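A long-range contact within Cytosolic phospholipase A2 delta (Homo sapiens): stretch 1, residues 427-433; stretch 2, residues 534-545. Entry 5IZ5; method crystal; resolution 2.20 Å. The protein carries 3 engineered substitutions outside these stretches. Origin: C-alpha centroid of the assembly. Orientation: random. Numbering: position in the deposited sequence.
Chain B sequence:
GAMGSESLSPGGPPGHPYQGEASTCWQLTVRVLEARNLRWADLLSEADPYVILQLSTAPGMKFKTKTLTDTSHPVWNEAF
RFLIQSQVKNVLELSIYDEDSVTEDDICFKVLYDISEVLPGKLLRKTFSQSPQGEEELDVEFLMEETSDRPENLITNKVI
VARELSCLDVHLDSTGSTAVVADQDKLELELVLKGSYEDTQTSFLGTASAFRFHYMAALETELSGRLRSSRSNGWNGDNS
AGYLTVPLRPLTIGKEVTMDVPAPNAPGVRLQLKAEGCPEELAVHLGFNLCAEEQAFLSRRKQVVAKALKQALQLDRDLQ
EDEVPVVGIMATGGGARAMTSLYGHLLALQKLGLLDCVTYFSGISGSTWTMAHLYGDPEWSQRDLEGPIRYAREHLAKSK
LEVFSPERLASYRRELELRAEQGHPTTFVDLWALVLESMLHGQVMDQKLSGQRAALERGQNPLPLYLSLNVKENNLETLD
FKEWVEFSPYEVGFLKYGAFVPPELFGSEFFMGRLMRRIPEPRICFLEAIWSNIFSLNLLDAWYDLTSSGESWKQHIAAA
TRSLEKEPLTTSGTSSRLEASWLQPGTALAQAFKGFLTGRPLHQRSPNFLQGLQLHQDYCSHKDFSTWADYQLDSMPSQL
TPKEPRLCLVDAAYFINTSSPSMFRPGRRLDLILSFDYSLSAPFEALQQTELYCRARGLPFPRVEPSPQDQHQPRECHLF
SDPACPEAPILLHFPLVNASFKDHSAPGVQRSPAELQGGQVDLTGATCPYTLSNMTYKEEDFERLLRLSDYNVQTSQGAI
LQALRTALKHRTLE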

# COMPACT_ATOMS: atom_id res chain seq x y z
N THR B 427 -4.06 -9.76 13.44
CA THR B 427 -4.55 -8.42 13.68
C THR B 427 -6.07 -8.36 13.54
O THR B 427 -6.71 -9.35 13.18
N PHE B 428 -6.63 -7.19 13.83
CA PHE B 428 -8.06 -6.95 13.66
C PHE B 428 -8.50 -7.22 12.22
O PHE B 428 -9.60 -7.71 11.98
N VAL B 429 -7.62 -6.89 11.27
CA VAL B 429 -7.88 -7.10 9.86
C VAL B 429 -8.11 -8.57 9.55
O VAL B 429 -8.97 -8.90 8.74
N ASP B 430 -7.36 -9.44 10.21
CA ASP B 430 -7.51 -10.87 9.99
C ASP B 430 -8.86 -11.37 10.46
O ASP B 430 -9.49 -12.17 9.76
N LEU B 431 -9.33 -10.89 11.61
CA LEU B 431 -10.64 -11.33 12.10
C LEU B 431 -11.73 -10.73 11.23
O LEU B 431 -12.71 -11.41 10.91
N TRP B 432 -11.57 -9.47 10.87
CA TRP B 432 -12.55 -8.79 10.03
C TRP B 432 -12.68 -9.49 8.68
O TRP B 432 -13.79 -9.63 8.16
N ALA B 433 -11.56 -9.99 8.16
CA ALA B 433 -11.58 -10.77 6.92
C ALA B 433 -12.51 -11.96 7.01
O ALA B 433 -13.32 -12.18 6.11
N ILE B 534 -11.64 0.34 7.70
CA ILE B 534 -12.36 1.29 8.56
C ILE B 534 -13.20 0.50 9.58
O ILE B 534 -13.38 0.92 10.71
N PHE B 535 -13.67 -0.67 9.16
CA PHE B 535 -14.46 -1.52 10.05
C PHE B 535 -13.66 -2.12 11.21
O PHE B 535 -14.25 -2.46 12.23
N SER B 536 -12.35 -2.27 11.05
CA SER B 536 -11.46 -2.66 12.14
C SER B 536 -11.49 -1.61 13.24
O SER B 536 -11.50 -1.94 14.42
N LEU B 537 -11.50 -0.34 12.85
CA LEU B 537 -11.58 0.72 13.83
C LEU B 537 -12.96 0.78 14.46
O LEU B 537 -13.08 1.03 15.66
N ASN B 538 -14.02 0.56 13.68
CA ASN B 538 -15.36 0.53 14.26
C ASN B 538 -15.55 -0.63 15.23
O ASN B 538 -16.28 -0.52 16.21
N LEU B 539 -14.88 -1.75 14.96
CA LEU B 539 -14.97 -2.92 15.84
C LEU B 539 -14.25 -2.59 17.14
O LEU B 539 -14.71 -2.94 18.22
N LEU B 540 -13.13 -1.88 17.04
CA LEU B 540 -12.34 -1.54 18.20
C LEU B 540 -13.09 -0.59 19.15
O LEU B 540 -13.08 -0.79 20.36
N ASP B 541 -13.73 0.43 18.59
CA ASP B 541 -14.54 1.37 19.40
C ASP B 541 -15.79 0.74 20.01
O ASP B 541 -16.14 1.01 21.16
N ALA B 542 -16.48 -0.08 19.23
CA ALA B 542 -17.68 -0.76 19.71
C ALA B 542 -17.38 -1.75 20.83
O ALA B 542 -18.21 -1.99 21.70
N TRP B 543 -16.18 -2.33 20.81
CA TRP B 543 -15.82 -3.41 21.73
C TRP B 543 -15.06 -2.99 22.97
O TRP B 543 -15.32 -3.51 24.04
N TYR B 544 -14.12 -2.06 22.81
CA TYR B 544 -13.16 -1.71 23.84
C TYR B 544 -13.39 -0.27 24.28
O TYR B 544 -13.35 0.65 23.47
N ASP B 545 -13.64 -0.09 25.57
CA ASP B 545 -13.75 1.24 26.14
C ASP B 545 -12.35 1.84 26.20
O ASP B 545 -11.71 1.81 27.24

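The contact joins two helices, 428-433 and 534-543, that lie more than a hundred residues apart in the chain. Their axes come within 9.3 Å and run at 100° to each other, so the helices cross nearly at right angles. The backbones come nearest at Phe 428 and Ser 536, whose CA atoms are 5.7 Å apart. The two stretches together bury 485 Å². No hydrogen bond links them; the contact rests on packing, mostly of aromatic and aliphatic groups.

Thr 427 does not touch stretch 2. It sits at the N-cap of the first helix, with chi1 in p. Its OG1 accepts a weak capping bond from Val 429 N at 3.2 Å. Its backbone N donates to Asp 430 OD2 at 2.8 Å, and Thr 427 OG1 donates to the same Asp 430 OD2 at 3.1 Å. These bonds tie down the start of the helix that carries Phe 428.

Phe 428 is the centre of the contact and has the largest covered area, 122 Å². Its CA-to-CB bond points toward stretch 2, and chi1 is m at -89°. The ring runs along the second helix from Ser 536 and reaches Tyr 544, just past the helix end. Near the start, Phe 428 CD2 is 3.6 Å from Ser 536 O. That oxygen also accepts a backbone bond from Leu 540 N at 3.1 Å, so it remains paired within its own helix. The CB atoms of Phe 428 and Ser 536 are 3.9 Å apart, which reflects the close backbones here. Further along, Phe 428 CE2 lies 3.9 Å from Leu 540 CB, and Phe 428 CD2 lies 4.4 Å from Leu 539 CD2. At the far end, Phe 428 CZ meets Tyr 544 CE1 at 3.6 Å, at the edge of the Phe 428 ring. The planes of these two rings are inclined at 62°. Tyr 544 has chi1 in m, and its OH is hydrogen-bonded elsewhere in the structure.

Val 429 points away at CB, with chi1 in t. Even so, Val 429 CG2 comes within 3.8 Å of Ser 536 OG. Asp 430 also points away and makes no contact; its other oxygen, OD1, is bonded elsewhere in the structure.

Leu 431 points toward stretch 2, with chi1 t and chi2 p. Its contribution is modest: Leu 431 CD2 is 4.4 Å from Trp 543 CH2. Trp 543 has chi1 in m.

Trp 432 points toward stretch 2 and has chi1 in t. It packs on Phe 535, whose chi1 is m. Trp 432 CZ2 is 3.4 Å from Phe 535 CG. The six-membered ring of Trp 432 and the Phe 535 ring are near parallel, at 10°, but slid apart so that they barely overlap. The slide leaves Phe 535 CB over the face of the indole, 3.7 Å from the centroid of the six-membered ring of Trp 432, a CH-pi contact. Trp 432 CB is also 4.2 Å from Ser 536 OG. Ala 433 does not reach stretch 2.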

# COMPACT_ATOMS: atom_id res chain seq x y z
CB THR B 427 -3.93 -7.41 12.69
OG1 THR B 427 -4.49 -7.62 11.39
CG2 THR B 427 -2.42 -7.56 12.61
CB PHE B 428 -8.41 -5.50 14.03
CG PHE B 428 -8.74 -5.28 15.48
CD1 PHE B 428 -7.73 -5.39 16.42
CD2 PHE B 428 -10.02 -4.93 15.90
CE1 PHE B 428 -7.98 -5.18 17.76
CE2 PHE B 428 -10.28 -4.71 17.25
CZ PHE B 428 -9.26 -4.84 18.18
CB VAL B 429 -6.73 -6.56 8.99
CG1 VAL B 429 -6.80 -7.09 7.57
CG2 VAL B 429 -6.77 -5.04 8.99
CB ASP B 430 -6.38 -11.65 10.65
CG ASP B 430 -5.03 -11.28 10.09
OD1 ASP B 430 -4.74 -11.64 8.94
OD2 ASP B 430 -4.26 -10.61 10.79
CB LEU B 431 -10.87 -10.92 13.55
CG LEU B 431 -12.21 -11.37 14.13
CD1 LEU B 431 -12.39 -12.88 14.07
CD2 LEU B 431 -12.36 -10.87 15.56
CB TRP B 432 -12.16 -7.32 9.87
CG TRP B 432 -12.93 -6.57 8.84
CD1 TRP B 432 -12.42 -5.85 7.82
CD2 TRP B 432 -14.36 -6.46 8.74
NE1 TRP B 432 -13.43 -5.29 7.08
CE2 TRP B 432 -14.63 -5.65 7.63
CE3 TRP B 432 -15.44 -6.96 9.49
CZ2 TRP B 432 -15.94 -5.32 7.24
CZ3 TRP B 432 -16.74 -6.64 9.10
CH2 TRP B 432 -16.97 -5.83 7.98
CB ALA B 433 -10.18 -11.22 6.55
CB ILE B 534 -13.24 2.28 7.75
CG1 ILE B 534 -13.74 3.42 8.64
CG2 ILE B 534 -14.44 1.56 7.12
CD1 ILE B 534 -12.68 4.46 8.93
CB PHE B 535 -15.18 -2.62 9.29
CG PHE B 535 -16.36 -2.14 8.49
CD1 PHE B 535 -17.67 -2.26 8.97
CD2 PHE B 535 -16.16 -1.57 7.26
CE1 PHE B 535 -18.74 -1.81 8.21
CE2 PHE B 535 -17.22 -1.11 6.50
CZ PHE B 535 -18.51 -1.23 6.98
CB SER B 536 -10.02 -2.85 11.67
OG SER B 536 -9.95 -3.85 10.68
CB LEU B 537 -11.20 2.06 13.20
CG LEU B 537 -11.44 3.36 13.97
CD1 LEU B 537 -10.54 4.45 13.43
CD2 LEU B 537 -12.89 3.82 13.90
CB ASN B 538 -16.44 0.45 13.18
CG ASN B 538 -16.54 1.73 12.38
OD1 ASN B 538 -15.90 2.73 12.70
ND2 ASN B 538 -17.35 1.70 11.34
CB LEU B 539 -14.36 -4.16 15.18
CG LEU B 539 -14.64 -5.53 15.80
CD1 LEU B 539 -16.12 -5.83 15.97
CD2 LEU B 539 -13.99 -6.64 14.96
CB LEU B 540 -11.01 -0.92 17.75
CG LEU B 540 -10.06 -0.44 18.89
CD1 LEU B 540 -8.64 -0.96 18.77
CD2 LEU B 540 -10.02 1.08 18.95
CB ASP B 541 -14.98 2.57 18.56
CG ASP B 541 -13.87 3.56 18.27
OD1 ASP B 541 -12.74 3.43 18.82
OD2 ASP B 541 -14.12 4.50 17.48
CB ALA B 542 -18.39 -1.46 18.57
CB TRP B 543 -15.00 -4.49 21.02
CG TRP B 543 -15.85 -5.47 20.25
CD1 TRP B 543 -17.17 -5.35 19.96
CD2 TRP B 543 -15.42 -6.71 19.67
NE1 TRP B 543 -17.60 -6.45 19.25
CE2 TRP B 543 -16.54 -7.29 19.05
CE3 TRP B 543 -14.19 -7.38 19.61
CZ2 TRP B 543 -16.48 -8.52 18.38
CZ3 TRP B 543 -14.13 -8.60 18.95
CH2 TRP B 543 -15.27 -9.15 18.34
CB TYR B 544 -11.73 -1.87 23.33
CG TYR B 544 -11.46 -3.27 22.84
CD1 TYR B 544 -11.64 -3.59 21.51
CD2 TYR B 544 -11.04 -4.28 23.71
CE1 TYR B 544 -11.42 -4.86 21.04
CE2 TYR B 544 -10.81 -5.56 23.25
CZ TYR B 544 -11.00 -5.84 21.91
OH TYR B 544 -10.79 -7.09 21.42
CB ASP B 545 -14.39 1.17 27.54
CG ASP B 545 -14.91 2.52 28.02
OD1 ASP B 545 -14.40 3.56 27.55
OD2 ASP B 545 -15.84 2.53 28.86